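Local coordinates for protein Old Yellow Enzyme (Pichia, PDB 6AGZ) that probably reduces the activated carbon–carbon double bond of enone compounds asymmetrically, using flavin mononucleotide bound in its TIM barrel, at residues A[184-189]-A[218-223]; A[238-243]-A[263-268]; A[304-309]-A[313-318]. One frame throughout, in Å; residues are numbered along the deposited sequence.

Contact 1: A[184-189]-A[218-223]; sequences VEVHSA and RLLLEV. With FMN (flavin mononucleotide), chain C.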
loop_
_atom_site.group_PDB
_atom_site.type_symbol
_atom_site.label_atom_id
_atom_site.label_comp_id
_atom_site.label_asym_id
_atom_site.label_seq_id
_atom_site.Cartn_x
_atom_site.Cartn_y
_atom_site.Cartn_z
ATOM N N VAL A 184 18.971 -17.654 -5.870
ATOM C CA VAL A 184 18.951 -16.921 -7.126
ATOM C C VAL A 184 17.954 -15.781 -6.965
ATOM O O VAL A 184 16.815 -16.000 -6.535
ATOM C CB VAL A 184 18.610 -17.837 -8.322
ATOM C CG1 VAL A 184 17.166 -18.344 -8.278
ATOM C CG2 VAL A 184 18.908 -17.138 -9.627
ATOM N N GLU A 185 18.399 -14.560 -7.239
ATOM C CA GLU A 185 17.610 -13.364 -6.970
ATOM C C GLU A 185 17.132 -12.770 -8.285
ATOM O O GLU A 185 17.942 -12.442 -9.158
ATOM C CB GLU A 185 18.413 -12.332 -6.178
ATOM C CG GLU A 185 17.682 -11.010 -6.000
ATOM C CD GLU A 185 18.473 -10.005 -5.190
ATOM O OE1 GLU A 185 19.195 -10.424 -4.261
ATOM O OE2 GLU A 185 18.376 -8.796 -5.484
ATOM N N VAL A 186 15.818 -12.627 -8.419
ATOM C CA VAL A 186 15.224 -12.063 -9.623
ATOM C C VAL A 186 15.270 -10.543 -9.511
ATOM O O VAL A 186 14.627 -9.951 -8.640
ATOM C CB VAL A 186 13.793 -12.569 -9.826
ATOM C CG1 VAL A 186 13.132 -11.818 -10.945
ATOM C CG2 VAL A 186 13.805 -14.060 -10.128
ATOM N N HIS A 187 16.055 -9.911 -10.383
ATOM C CA HIS A 187 16.143 -8.456 -10.446
ATOM C C HIS A 187 14.890 -7.931 -11.134
ATOM O O HIS A 187 14.704 -8.128 -12.339
ATOM C CB HIS A 187 17.405 -8.031 -11.191
ATOM C CG HIS A 187 17.731 -6.575 -11.065
ATOM N ND1 HIS A 187 16.809 -5.633 -10.660
ATOM C CD2 HIS A 187 18.882 -5.898 -11.293
ATOM C CE1 HIS A 187 17.377 -4.441 -10.644
ATOM N NE2 HIS A 187 18.635 -4.574 -11.023
ATOM N N SER A 188 14.024 -7.274 -10.370
ATOM C CA SER A 188 12.783 -6.709 -10.883
ATOM C C SER A 188 12.669 -5.244 -10.493
ATOM O O SER A 188 11.582 -4.742 -10.190
ATOM C CB SER A 188 11.575 -7.498 -10.382
ATOM O OG SER A 188 10.379 -7.040 -10.987
ATOM N N ALA A 189 13.795 -4.534 -10.498
ATOM C CA ALA A 189 13.855 -3.160 -10.028
ATOM C C ALA A 189 14.607 -2.293 -11.029
ATOM O O ALA A 189 15.172 -2.780 -12.013
ATOM C CB ALA A 189 14.527 -3.078 -8.650
ATOM N N ARG A 218 2.158 -9.735 -13.961
ATOM C CA ARG A 218 1.986 -11.134 -14.337
ATOM C C ARG A 218 3.312 -11.781 -14.721
ATOM O O ARG A 218 3.608 -12.901 -14.294
ATOM C CB ARG A 218 0.980 -11.254 -15.481
ATOM C CG ARG A 218 0.676 -12.692 -15.863
ATOM C CD ARG A 218 -0.471 -12.779 -16.853
ATOM N NE ARG A 218 -1.595 -11.935 -16.459
ATOM C CZ ARG A 218 -2.489 -12.262 -15.531
ATOM N NH1 ARG A 218 -2.391 -13.419 -14.891
ATOM N NH2 ARG A 218 -3.480 -11.430 -15.242
ATOM N N LEU A 219 4.120 -11.100 -15.538
ATOM C CA LEU A 219 5.372 -11.697 -15.996
ATOM C C LEU A 219 6.284 -12.022 -14.820
ATOM O O LEU A 219 6.849 -13.121 -14.742
ATOM C CB LEU A 219 6.074 -10.765 -16.987
ATOM C CG LEU A 219 7.163 -11.398 -17.865
ATOM C CD1 LEU A 219 7.323 -10.629 -19.161
ATOM C CD2 LEU A 219 8.503 -11.483 -17.154
ATOM N N LEU A 220 6.444 -11.072 -13.895
ATOM C CA LEU A 220 7.268 -11.312 -12.716
ATOM C C LEU A 220 6.787 -12.537 -11.950
ATOM O O LEU A 220 7.581 -13.422 -11.614
ATOM C CB LEU A 220 7.269 -10.081 -11.810
ATOM C CG LEU A 220 7.928 -10.295 -10.444
ATOM C CD1 LEU A 220 9.415 -10.588 -10.597
ATOM C CD2 LEU A 220 7.704 -9.097 -9.532
ATOM N N LEU A 221 5.482 -12.611 -11.675
ATOM C CA LEU A 221 4.955 -13.711 -10.871
ATOM C C LEU A 221 5.085 -15.048 -11.590
ATOM O O LEU A 221 5.322 -16.079 -10.952
ATOM C CB LEU A 221 3.498 -13.438 -10.499
ATOM C CG LEU A 221 3.274 -12.283 -9.522
ATOM C CD1 LEU A 221 1.794 -12.112 -9.225
ATOM C CD2 LEU A 221 4.061 -12.512 -8.239
ATOM N N GLU A 222 4.930 -15.055 -12.916
ATOM C CA GLU A 222 5.094 -16.296 -13.668
ATOM C C GLU A 222 6.545 -16.763 -13.645
ATOM O O GLU A 222 6.817 -17.959 -13.462
ATOM C CB GLU A 222 4.603 -16.110 -15.104
ATOM C CG GLU A 222 3.093 -15.924 -15.215
ATOM C CD GLU A 222 2.615 -15.775 -16.649
ATOM O OE1 GLU A 222 3.449 -15.501 -17.536
ATOM O OE2 GLU A 222 1.399 -15.930 -16.887
ATOM N N VAL A 223 7.488 -15.834 -13.822
ATOM C CA VAL A 223 8.904 -16.174 -13.694
ATOM C C VAL A 223 9.190 -16.733 -12.306
ATOM O O VAL A 223 9.876 -17.751 -12.154
ATOM C CB VAL A 223 9.781 -14.947 -14.000
ATOM C CG1 VAL A 223 11.230 -15.225 -13.625
ATOM C CG2 VAL A 223 9.675 -14.570 -15.470
HETATM N N1 FMN C . 21.487 -3.032 -7.541
HETATM C C2 FMN C . 20.988 -4.152 -8.180
HETATM O O2 FMN C . 19.901 -4.620 -7.843
HETATM N N3 FMN C . 21.703 -4.747 -9.199
HETATM C C4 FMN C . 22.920 -4.224 -9.580
HETATM O O4 FMN C . 23.564 -4.749 -10.487
HETATM C C4A FMN C . 23.423 -3.100 -8.937
HETATM N N5 FMN C . 24.638 -2.581 -9.321
HETATM C C5A FMN C . 25.145 -1.468 -8.686
HETATM C C6 FMN C . 26.372 -0.951 -9.079
HETATM C C7 FMN C . 26.890 0.172 -8.447
HETATM C C7M FMN C . 28.216 0.727 -8.870
HETATM C C8 FMN C . 26.180 0.779 -7.420
HETATM C C8M FMN C . 26.738 1.992 -6.735
HETATM C C9 FMN C . 24.952 0.263 -7.030
HETATM C C9A FMN C . 24.430 -0.864 -7.659
HETATM N N10 FMN C . 23.206 -1.382 -7.274
HETATM C C10 FMN C . 22.703 -2.500 -7.914
HETATM C "C1'" FMN C . 22.433 -0.741 -6.157
HETATM C "C2'" FMN C . 22.963 -1.314 -4.839
HETATM O "O2'" FMN C . 22.729 -2.705 -4.811
HETATM C "C3'" FMN C . 22.349 -0.658 -3.603
HETATM O "O3'" FMN C . 20.963 -0.910 -3.560
HETATM C "C4'" FMN C . 22.609 0.846 -3.594
HETATM O "O4'" FMN C . 23.967 1.094 -3.883
HETATM C "C5'" FMN C . 22.278 1.469 -2.244
HETATM O "O5'" FMN C . 22.990 0.801 -1.228
HETATM P P FMN C . 24.211 1.536 -0.479
HETATM O O1P FMN C . 23.739 2.876 0.033
HETATM O O2P FMN C . 24.683 0.694 0.681
HETATM O O3P FMN C . 25.345 1.727 -1.458
#
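L220 overlaps two residues of the 184-189 segment at once, its forked tip spanning V186 and S188. Its CD1 meets V186 CG1 at 3.9 Å. The same methyl lies 3.8 Å from S188 CB, while CD2 is 3.7 Å from S188 OG. S188 has OG anti to the backbone N (chi1 -174°), which sets it against both methyls of L220, and this buried hydroxyl has no polar partner in the model. One helical turn beyond L220, V223 adds a looser touch, its CG1 lying 4.5 Å from V186 CG2.

H187, between V186 and S188, leaves the strand on the side away from the helix, and its ring lies against the flavin. FMN O2 sits over one face of its ring, toward the rim, 3.4 Å from H187 NE2. A189 N donates to H187 ND1 at 3.2 Å, close to the ring plane, a bond that helps to fix the ring's rotation. W112 and Y192 meet the same imidazole.

Both sides of a barrel strand are put to use. Strand 183-187 gives its outer surface to helix 218-231, with L194 of helix 193-198 touching V186 and S188, and V238 of strand 236-240 reaching S188 and L220.

Contact 2: A[238-243]-A[263-268]; sequences VRLSPY and GYILSE. With FMN (flavin mononucleotide), chain C.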
loop_
_atom_site.group_PDB
_atom_site.type_symbol
_atom_site.label_atom_id
_atom_site.label_comp_id
_atom_site.label_asym_id
_atom_site.label_seq_id
_atom_site.Cartn_x
_atom_site.Cartn_y
_atom_site.Cartn_z
ATOM N N VAL A 238 13.858 -11.929 -4.843
ATOM C CA VAL A 238 13.450 -10.916 -5.809
ATOM C C VAL A 238 13.783 -9.553 -5.224
ATOM O O VAL A 238 13.791 -9.372 -4.003
ATOM C CB VAL A 238 11.943 -11.047 -6.154
ATOM C CG1 VAL A 238 11.083 -10.752 -4.932
ATOM C CG2 VAL A 238 11.567 -10.142 -7.322
ATOM N N ARG A 239 14.077 -8.593 -6.098
ATOM C CA ARG A 239 14.314 -7.218 -5.678
ATOM C C ARG A 239 13.304 -6.291 -6.338
ATOM O O ARG A 239 13.010 -6.421 -7.531
ATOM C CB ARG A 239 15.735 -6.756 -6.009
ATOM C CG ARG A 239 16.056 -5.389 -5.425
ATOM C CD ARG A 239 17.529 -5.054 -5.512
ATOM N NE ARG A 239 18.004 -4.454 -4.269
ATOM C CZ ARG A 239 19.175 -3.844 -4.132
ATOM N NH1 ARG A 239 19.998 -3.741 -5.166
ATOM N NH2 ARG A 239 19.522 -3.330 -2.961
ATOM N N LEU A 240 12.778 -5.353 -5.550
ATOM C CA LEU A 240 11.795 -4.383 -6.011
ATOM C C LEU A 240 12.213 -2.986 -5.572
ATOM O O LEU A 240 12.828 -2.808 -4.517
ATOM C CB LEU A 240 10.395 -4.704 -5.465
ATOM C CG LEU A 240 9.847 -6.102 -5.758
ATOM C CD1 LEU A 240 8.666 -6.418 -4.853
ATOM C CD2 LEU A 240 9.448 -6.228 -7.221
ATOM N N SER A 241 11.873 -1.995 -6.394
ATOM C CA SER A 241 12.182 -0.592 -6.113
ATOM C C SER A 241 10.960 0.254 -6.436
ATOM O O SER A 241 10.917 0.956 -7.454
ATOM C CB SER A 241 13.400 -0.123 -6.913
ATOM O OG SER A 241 13.136 -0.158 -8.304
ATOM N N PRO A 242 9.937 0.216 -5.577
ATOM C CA PRO A 242 8.674 0.898 -5.908
ATOM C C PRO A 242 8.808 2.399 -6.108
ATOM O O PRO A 242 8.087 2.966 -6.939
ATOM C CB PRO A 242 7.778 0.573 -4.703
ATOM C CG PRO A 242 8.385 -0.649 -4.088
ATOM C CD PRO A 242 9.858 -0.505 -4.297
ATOM N N TYR A 243 9.705 3.063 -5.378
ATOM C CA TYR A 243 9.823 4.513 -5.447
ATOM C C TYR A 243 10.815 4.998 -6.495
ATOM O O TYR A 243 10.840 6.198 -6.789
ATOM C CB TYR A 243 10.233 5.078 -4.082
ATOM C CG TYR A 243 9.188 4.921 -3.004
ATOM C CD1 TYR A 243 7.994 5.628 -3.058
ATOM C CD2 TYR A 243 9.399 4.074 -1.923
ATOM C CE1 TYR A 243 7.038 5.491 -2.072
ATOM C CE2 TYR A 243 8.448 3.931 -0.933
ATOM C CZ TYR A 243 7.268 4.641 -1.012
ATOM O OH TYR A 243 6.318 4.504 -0.028
ATOM N N GLY A 263 2.233 -3.192 -3.845
ATOM C CA GLY A 263 1.463 -3.786 -2.764
ATOM C C GLY A 263 0.810 -5.088 -3.184
ATOM O O GLY A 263 0.798 -6.066 -2.429
ATOM N N TYR A 264 0.269 -5.125 -4.406
ATOM C CA TYR A 264 -0.289 -6.365 -4.931
ATOM C C TYR A 264 0.797 -7.408 -5.156
ATOM O O TYR A 264 0.591 -8.592 -4.867
ATOM C CB TYR A 264 -1.051 -6.098 -6.229
ATOM C CG TYR A 264 -1.358 -7.351 -7.025
ATOM C CD1 TYR A 264 -2.457 -8.144 -6.716
ATOM C CD2 TYR A 264 -0.549 -7.741 -8.086
ATOM C CE1 TYR A 264 -2.739 -9.289 -7.439
ATOM C CE2 TYR A 264 -0.822 -8.884 -8.812
ATOM C CZ TYR A 264 -1.917 -9.653 -8.486
ATOM O OH TYR A 264 -2.189 -10.791 -9.210
ATOM N N ILE A 265 1.953 -6.995 -5.683
ATOM C CA ILE A 265 3.045 -7.950 -5.881
ATOM C C ILE A 265 3.435 -8.597 -4.555
ATOM O O ILE A 265 3.518 -9.829 -4.441
ATOM C CB ILE A 265 4.249 -7.262 -6.551
ATOM C CG1 ILE A 265 3.885 -6.833 -7.972
ATOM C CG2 ILE A 265 5.454 -8.191 -6.562
ATOM C CD1 ILE A 265 4.972 -6.057 -8.677
ATOM N N LEU A 266 3.668 -7.773 -3.530
ATOM C CA LEU A 266 4.022 -8.296 -2.213
ATOM C C LEU A 266 2.922 -9.188 -1.657
ATOM O O LEU A 266 3.204 -10.221 -1.037
ATOM C CB LEU A 266 4.307 -7.145 -1.251
ATOM C CG LEU A 266 5.586 -6.346 -1.487
ATOM C CD1 LEU A 266 5.629 -5.171 -0.537
ATOM C CD2 LEU A 266 6.809 -7.229 -1.302
ATOM N N SER A 267 1.660 -8.799 -1.858
ATOM C CA SER A 267 0.550 -9.629 -1.400
ATOM C C SER A 267 0.578 -11.000 -2.060
ATOM O O SER A 267 0.287 -12.015 -1.414
ATOM C CB SER A 267 -0.780 -8.926 -1.675
ATOM O OG SER A 267 -1.872 -9.715 -1.236
ATOM N N GLU A 268 0.930 -11.053 -3.346
ATOM C CA GLU A 268 0.979 -12.334 -4.045
ATOM C C GLU A 268 2.142 -13.188 -3.558
ATOM O O GLU A 268 1.995 -14.406 -3.388
ATOM C CB GLU A 268 1.068 -12.101 -5.551
ATOM C CG GLU A 268 -0.259 -11.722 -6.178
ATOM C CD GLU A 268 -1.260 -12.856 -6.122
ATOM O OE1 GLU A 268 -1.063 -13.857 -6.841
ATOM O OE2 GLU A 268 -2.237 -12.755 -5.349
HETATM N N1 FMN C . 21.487 -3.032 -7.541
HETATM C C2 FMN C . 20.988 -4.152 -8.180
HETATM O O2 FMN C . 19.901 -4.620 -7.843
HETATM N N3 FMN C . 21.703 -4.747 -9.199
HETATM C C4 FMN C . 22.920 -4.224 -9.580
HETATM O O4 FMN C . 23.564 -4.749 -10.487
HETATM C C4A FMN C . 23.423 -3.100 -8.937
HETATM N N5 FMN C . 24.638 -2.581 -9.321
HETATM C C5A FMN C . 25.145 -1.468 -8.686
HETATM C C6 FMN C . 26.372 -0.951 -9.079
HETATM C C7 FMN C . 26.890 0.172 -8.447
HETATM C C7M FMN C . 28.216 0.727 -8.870
HETATM C C8 FMN C . 26.180 0.779 -7.420
HETATM C C8M FMN C . 26.738 1.992 -6.735
HETATM C C9 FMN C . 24.952 0.263 -7.030
HETATM C C9A FMN C . 24.430 -0.864 -7.659
HETATM N N10 FMN C . 23.206 -1.382 -7.274
HETATM C C10 FMN C . 22.703 -2.500 -7.914
HETATM C "C1'" FMN C . 22.433 -0.741 -6.157
HETATM C "C2'" FMN C . 22.963 -1.314 -4.839
HETATM O "O2'" FMN C . 22.729 -2.705 -4.811
HETATM C "C3'" FMN C . 22.349 -0.658 -3.603
HETATM O "O3'" FMN C . 20.963 -0.910 -3.560
HETATM C "C4'" FMN C . 22.609 0.846 -3.594
HETATM O "O4'" FMN C . 23.967 1.094 -3.883
HETATM C "C5'" FMN C . 22.278 1.469 -2.244
HETATM O "O5'" FMN C . 22.990 0.801 -1.228
HETATM P P FMN C . 24.211 1.536 -0.479
HETATM O O1P FMN C . 23.739 2.876 0.033
HETATM O O2P FMN C . 24.683 0.694 0.681
HETATM O O3P FMN C . 25.345 1.727 -1.458
#
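L240 makes the apolar part of this contact through a single methyl, CD1, which reaches two consecutive residues of the helix. I265 meets it with the CG2 branch, 4.0 Å from L240 CD1, the two side chains crossing at a slant. L266 brings CD2 within 4.1 Å of L240 CD1 as the two leucines run past each other in opposite directions. L220 of helix 218-231 packs on both L240 and I265, and W304 and M305 cover L266.

The polar interactions belong to R239, the residue before L240, and are made with the cofactor. CG anti to the backbone N (chi1 -173°) and a bend at chi3 (-137°) bring its guanidinium edge to the flavin. R239 NH1 donates to FMN O2 at 2.8 Å and, almost straight (170°), to FMN O2' at 2.9 Å; NH2 adds a weak bond to O3'. One guanidinium thus spans flavin ring and ribityl chain, with FMN N1 at its edge and in its plane. A leucine in its place would probably leave O2 and O2' without these donors and the ribityl chain less firmly fixed.

Across the dimer interface, S267 OG bonds H257 N of the second subunit. As in other TIM barrels, outward apolar side chains, here L240, pack helix on strand, while the inward-facing neighbour serves the site at the strands' C-terminal ends.

Contact 3: A[304-309]-A[313-318]; sequences WMLQIW and VLRSGG. With FMN (flavin mononucleotide), chain C.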
loop_
_atom_site.group_PDB
_atom_site.type_symbol
_atom_site.label_atom_id
_atom_site.label_comp_id
_atom_site.label_asym_id
_atom_site.label_seq_id
_atom_site.Cartn_x
_atom_site.Cartn_y
_atom_site.Cartn_z
ATOM N N TRP A 304 5.008 0.082 4.849
ATOM C CA TRP A 304 3.879 -0.676 4.320
ATOM C C TRP A 304 4.335 -1.989 3.699
ATOM O O TRP A 304 3.660 -3.015 3.841
ATOM C CB TRP A 304 3.113 0.163 3.296
ATOM C CG TRP A 304 3.952 0.627 2.143
ATOM C CD1 TRP A 304 4.685 1.775 2.076
ATOM C CD2 TRP A 304 4.137 -0.042 0.890
ATOM N NE1 TRP A 304 5.320 1.861 0.861
ATOM C CE2 TRP A 304 5.000 0.759 0.114
ATOM C CE3 TRP A 304 3.660 -1.239 0.349
ATOM C CZ2 TRP A 304 5.394 0.401 -1.175
ATOM C CZ3 TRP A 304 4.054 -1.594 -0.932
ATOM C CH2 TRP A 304 4.911 -0.776 -1.678
ATOM N N MET A 305 5.485 -1.978 3.019
ATOM C CA MET A 305 6.020 -3.216 2.465
ATOM C C MET A 305 6.176 -4.267 3.555
ATOM O O MET A 305 5.704 -5.403 3.416
ATOM C CB MET A 305 7.357 -2.950 1.770
ATOM C CG MET A 305 7.293 -1.857 0.714
ATOM S SD MET A 305 8.810 -1.675 -0.247
ATOM C CE MET A 305 8.686 -3.088 -1.339
ATOM N N LEU A 306 6.794 -3.885 4.675
ATOM C CA LEU A 306 6.989 -4.827 5.769
ATOM C C LEU A 306 5.669 -5.252 6.397
ATOM O O LEU A 306 5.621 -6.291 7.064
ATOM C CB LEU A 306 7.909 -4.224 6.834
ATOM C CG LEU A 306 9.404 -4.015 6.548
ATOM C CD1 LEU A 306 10.240 -4.703 7.617
ATOM C CD2 LEU A 306 9.831 -4.484 5.160
ATOM N N GLN A 307 4.599 -4.476 6.197
ATOM C CA GLN A 307 3.285 -4.911 6.657
ATOM C C GLN A 307 2.798 -6.127 5.884
ATOM O O GLN A 307 2.116 -6.988 6.451
ATOM C CB GLN A 307 2.265 -3.779 6.525
ATOM C CG GLN A 307 2.319 -2.735 7.624
ATOM C CD GLN A 307 1.076 -1.865 7.647
ATOM O OE1 GLN A 307 1.161 -0.637 7.649
ATOM N NE2 GLN A 307 -0.090 -2.502 7.665
ATOM N N ILE A 308 3.139 -6.220 4.599
ATOM C CA ILE A 308 2.571 -7.246 3.733
ATOM C C ILE A 308 3.451 -8.487 3.756
ATOM O O ILE A 308 2.984 -9.588 4.070
ATOM C CB ILE A 308 2.393 -6.720 2.298
ATOM C CG1 ILE A 308 1.580 -5.424 2.308
ATOM C CG2 ILE A 308 1.711 -7.766 1.438
ATOM C CD1 ILE A 308 1.519 -4.729 0.967
ATOM N N TRP A 309 4.727 -8.319 3.422
ATOM C CA TRP A 309 5.663 -9.435 3.393
ATOM C C TRP A 309 6.120 -9.754 4.812
ATOM O O TRP A 309 6.617 -8.874 5.524
ATOM C CB TRP A 309 6.852 -9.104 2.495
ATOM C CG TRP A 309 7.916 -10.142 2.527
ATOM C CD1 TRP A 309 9.129 -10.050 3.141
ATOM C CD2 TRP A 309 7.864 -11.444 1.930
ATOM N NE1 TRP A 309 9.840 -11.210 2.958
ATOM C CE2 TRP A 309 9.086 -12.082 2.220
ATOM C CE3 TRP A 309 6.906 -12.129 1.177
ATOM C CZ2 TRP A 309 9.375 -13.372 1.782
ATOM C CZ3 TRP A 309 7.195 -13.410 0.744
ATOM C CH2 TRP A 309 8.419 -14.018 1.047
ATOM N N VAL A 313 13.455 -9.931 4.926
ATOM C CA VAL A 313 13.492 -8.757 4.064
ATOM C C VAL A 313 14.885 -8.149 4.139
ATOM O O VAL A 313 15.413 -7.926 5.234
ATOM C CB VAL A 313 12.413 -7.723 4.447
ATOM C CG1 VAL A 313 12.501 -7.355 5.925
ATOM C CG2 VAL A 313 12.531 -6.484 3.573
ATOM N N LEU A 314 15.486 -7.908 2.980
ATOM C CA LEU A 314 16.787 -7.257 2.886
ATOM C C LEU A 314 16.567 -5.791 2.542
ATOM O O LEU A 314 16.015 -5.481 1.486
ATOM C CB LEU A 314 17.659 -7.931 1.828
ATOM C CG LEU A 314 18.875 -7.138 1.343
ATOM C CD1 LEU A 314 19.842 -6.868 2.486
ATOM C CD2 LEU A 314 19.572 -7.866 0.204
ATOM N N ARG A 315 16.988 -4.896 3.427
ATOM C CA ARG A 315 16.821 -3.462 3.227
ATOM C C ARG A 315 18.170 -2.843 2.893
ATOM O O ARG A 315 19.141 -3.034 3.634
ATOM C CB ARG A 315 16.224 -2.808 4.476
ATOM C CG ARG A 315 15.016 -3.551 5.024
ATOM C CD ARG A 315 14.411 -2.843 6.225
ATOM N NE ARG A 315 13.828 -1.555 5.867
ATOM C CZ ARG A 315 13.044 -0.843 6.669
ATOM N NH1 ARG A 315 12.743 -1.298 7.878
ATOM N NH2 ARG A 315 12.557 0.321 6.263
ATOM N N SER A 316 18.236 -2.111 1.780
ATOM C CA SER A 316 19.499 -1.525 1.347
ATOM C C SER A 316 19.336 -0.048 1.016
ATOM O O SER A 316 18.270 0.398 0.582
ATOM C CB SER A 316 20.070 -2.264 0.129
ATOM O OG SER A 316 20.352 -3.616 0.441
ATOM N N GLY A 317 20.415 0.707 1.228
ATOM C CA GLY A 317 20.492 2.093 0.804
ATOM C C GLY A 317 20.684 3.111 1.910
ATOM O O GLY A 317 19.795 3.316 2.741
ATOM N N GLY A 318 21.849 3.765 1.924
ATOM C CA GLY A 318 22.092 4.889 2.806
ATOM C C GLY A 318 22.494 4.546 4.223
ATOM O O GLY A 318 22.852 5.458 4.981
HETATM N N1 FMN C . 21.487 -3.032 -7.541
HETATM C C2 FMN C . 20.988 -4.152 -8.180
HETATM O O2 FMN C . 19.901 -4.620 -7.843
HETATM N N3 FMN C . 21.703 -4.747 -9.199
HETATM C C4 FMN C . 22.920 -4.224 -9.580
HETATM O O4 FMN C . 23.564 -4.749 -10.487
HETATM C C4A FMN C . 23.423 -3.100 -8.937
HETATM N N5 FMN C . 24.638 -2.581 -9.321
HETATM C C5A FMN C . 25.145 -1.468 -8.686
HETATM C C6 FMN C . 26.372 -0.951 -9.079
HETATM C C7 FMN C . 26.890 0.172 -8.447
HETATM C C7M FMN C . 28.216 0.727 -8.870
HETATM C C8 FMN C . 26.180 0.779 -7.420
HETATM C C8M FMN C . 26.738 1.992 -6.735
HETATM C C9 FMN C . 24.952 0.263 -7.030
HETATM C C9A FMN C . 24.430 -0.864 -7.659
HETATM N N10 FMN C . 23.206 -1.382 -7.274
HETATM C C10 FMN C . 22.703 -2.500 -7.914
HETATM C "C1'" FMN C . 22.433 -0.741 -6.157
HETATM C "C2'" FMN C . 22.963 -1.314 -4.839
HETATM O "O2'" FMN C . 22.729 -2.705 -4.811
HETATM C "C3'" FMN C . 22.349 -0.658 -3.603
HETATM O "O3'" FMN C . 20.963 -0.910 -3.560
HETATM C "C4'" FMN C . 22.609 0.846 -3.594
HETATM O "O4'" FMN C . 23.967 1.094 -3.883
HETATM C "C5'" FMN C . 22.278 1.469 -2.244
HETATM O "O5'" FMN C . 22.990 0.801 -1.228
HETATM P P FMN C . 24.211 1.536 -0.479
HETATM O O1P FMN C . 23.739 2.876 0.033
HETATM O O2P FMN C . 24.683 0.694 0.681
HETATM O O3P FMN C . 25.345 1.727 -1.458
#
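W309 turns the edge of its indole to V313: CD1 lies 4.2 Å from V313 CB, with that carbon near the ring plane. R278 makes a cation-pi contact with the same indole, and NE1 bonds the carbonyl of V312, which helps to set the ring's tilt. A second flat group, the indole of W304, takes M305 CG over one face, toward the rim. The guanidinium of R315 also comes up to the helix, its NH1 4.2 Å from L306 CD1, but its main polar partner lies elsewhere: NE forms a salt bridge with E286.

Most of the buried surface comes from L306 and V313, whose side chains cross at about a right angle. L306 CD2 touches V313 CG2 at 3.7 Å, and L306 CD1 lies 3.9 Å from V313 CG1. V313 has that CG1 between its backbone N and carbonyl carbon (chi1 54°), an arrangement that presents both methyls to the leucine.

Where the helix ends, M305 O receives the backbone N-H of both I308 and W309, and R337 bonds the carbonyls of L306 and W309. In the loop after the strand, G318 N donates to phosphate oxygen O1P of FMN at 2.8 Å and nearly straight (173°), while G317 CA lies 3.4 Å from the same oxygen. At the backbone angles of G317 a beta carbon would run into the carbonyl oxygen of S316, so the turn depends on its lack of a side chain.

The strand's contact with helix 303-308 is made mainly through V313, at its start. A backbone N-H just beyond this seventh strand, gripping the phosphate, matches the standard phosphate-binding site of TIM barrels.

How the contacts relate
From the N terminus, contact 1 closes first, bringing strand 183-187 together with helix 218-231 across a loop that carries two short helices. The chain enters strand 236-240 directly afterwards, and contact 2 closes over 19 residues onto helix 258-274. Contact 3 is the tightest loop, only three residues separating its segments. The three stand in series; none nests or crosses. Neighbouring strands join contacts 1 and 2 through probable backbone bonds between V186 and R239 and between S188 and R239. Contacts 2 and 3 meet through Y243 and W304, and through packing of S267 against I308. Together they tie successive outer helices to one barrel, with the FMN at the C-terminal ends of its strands.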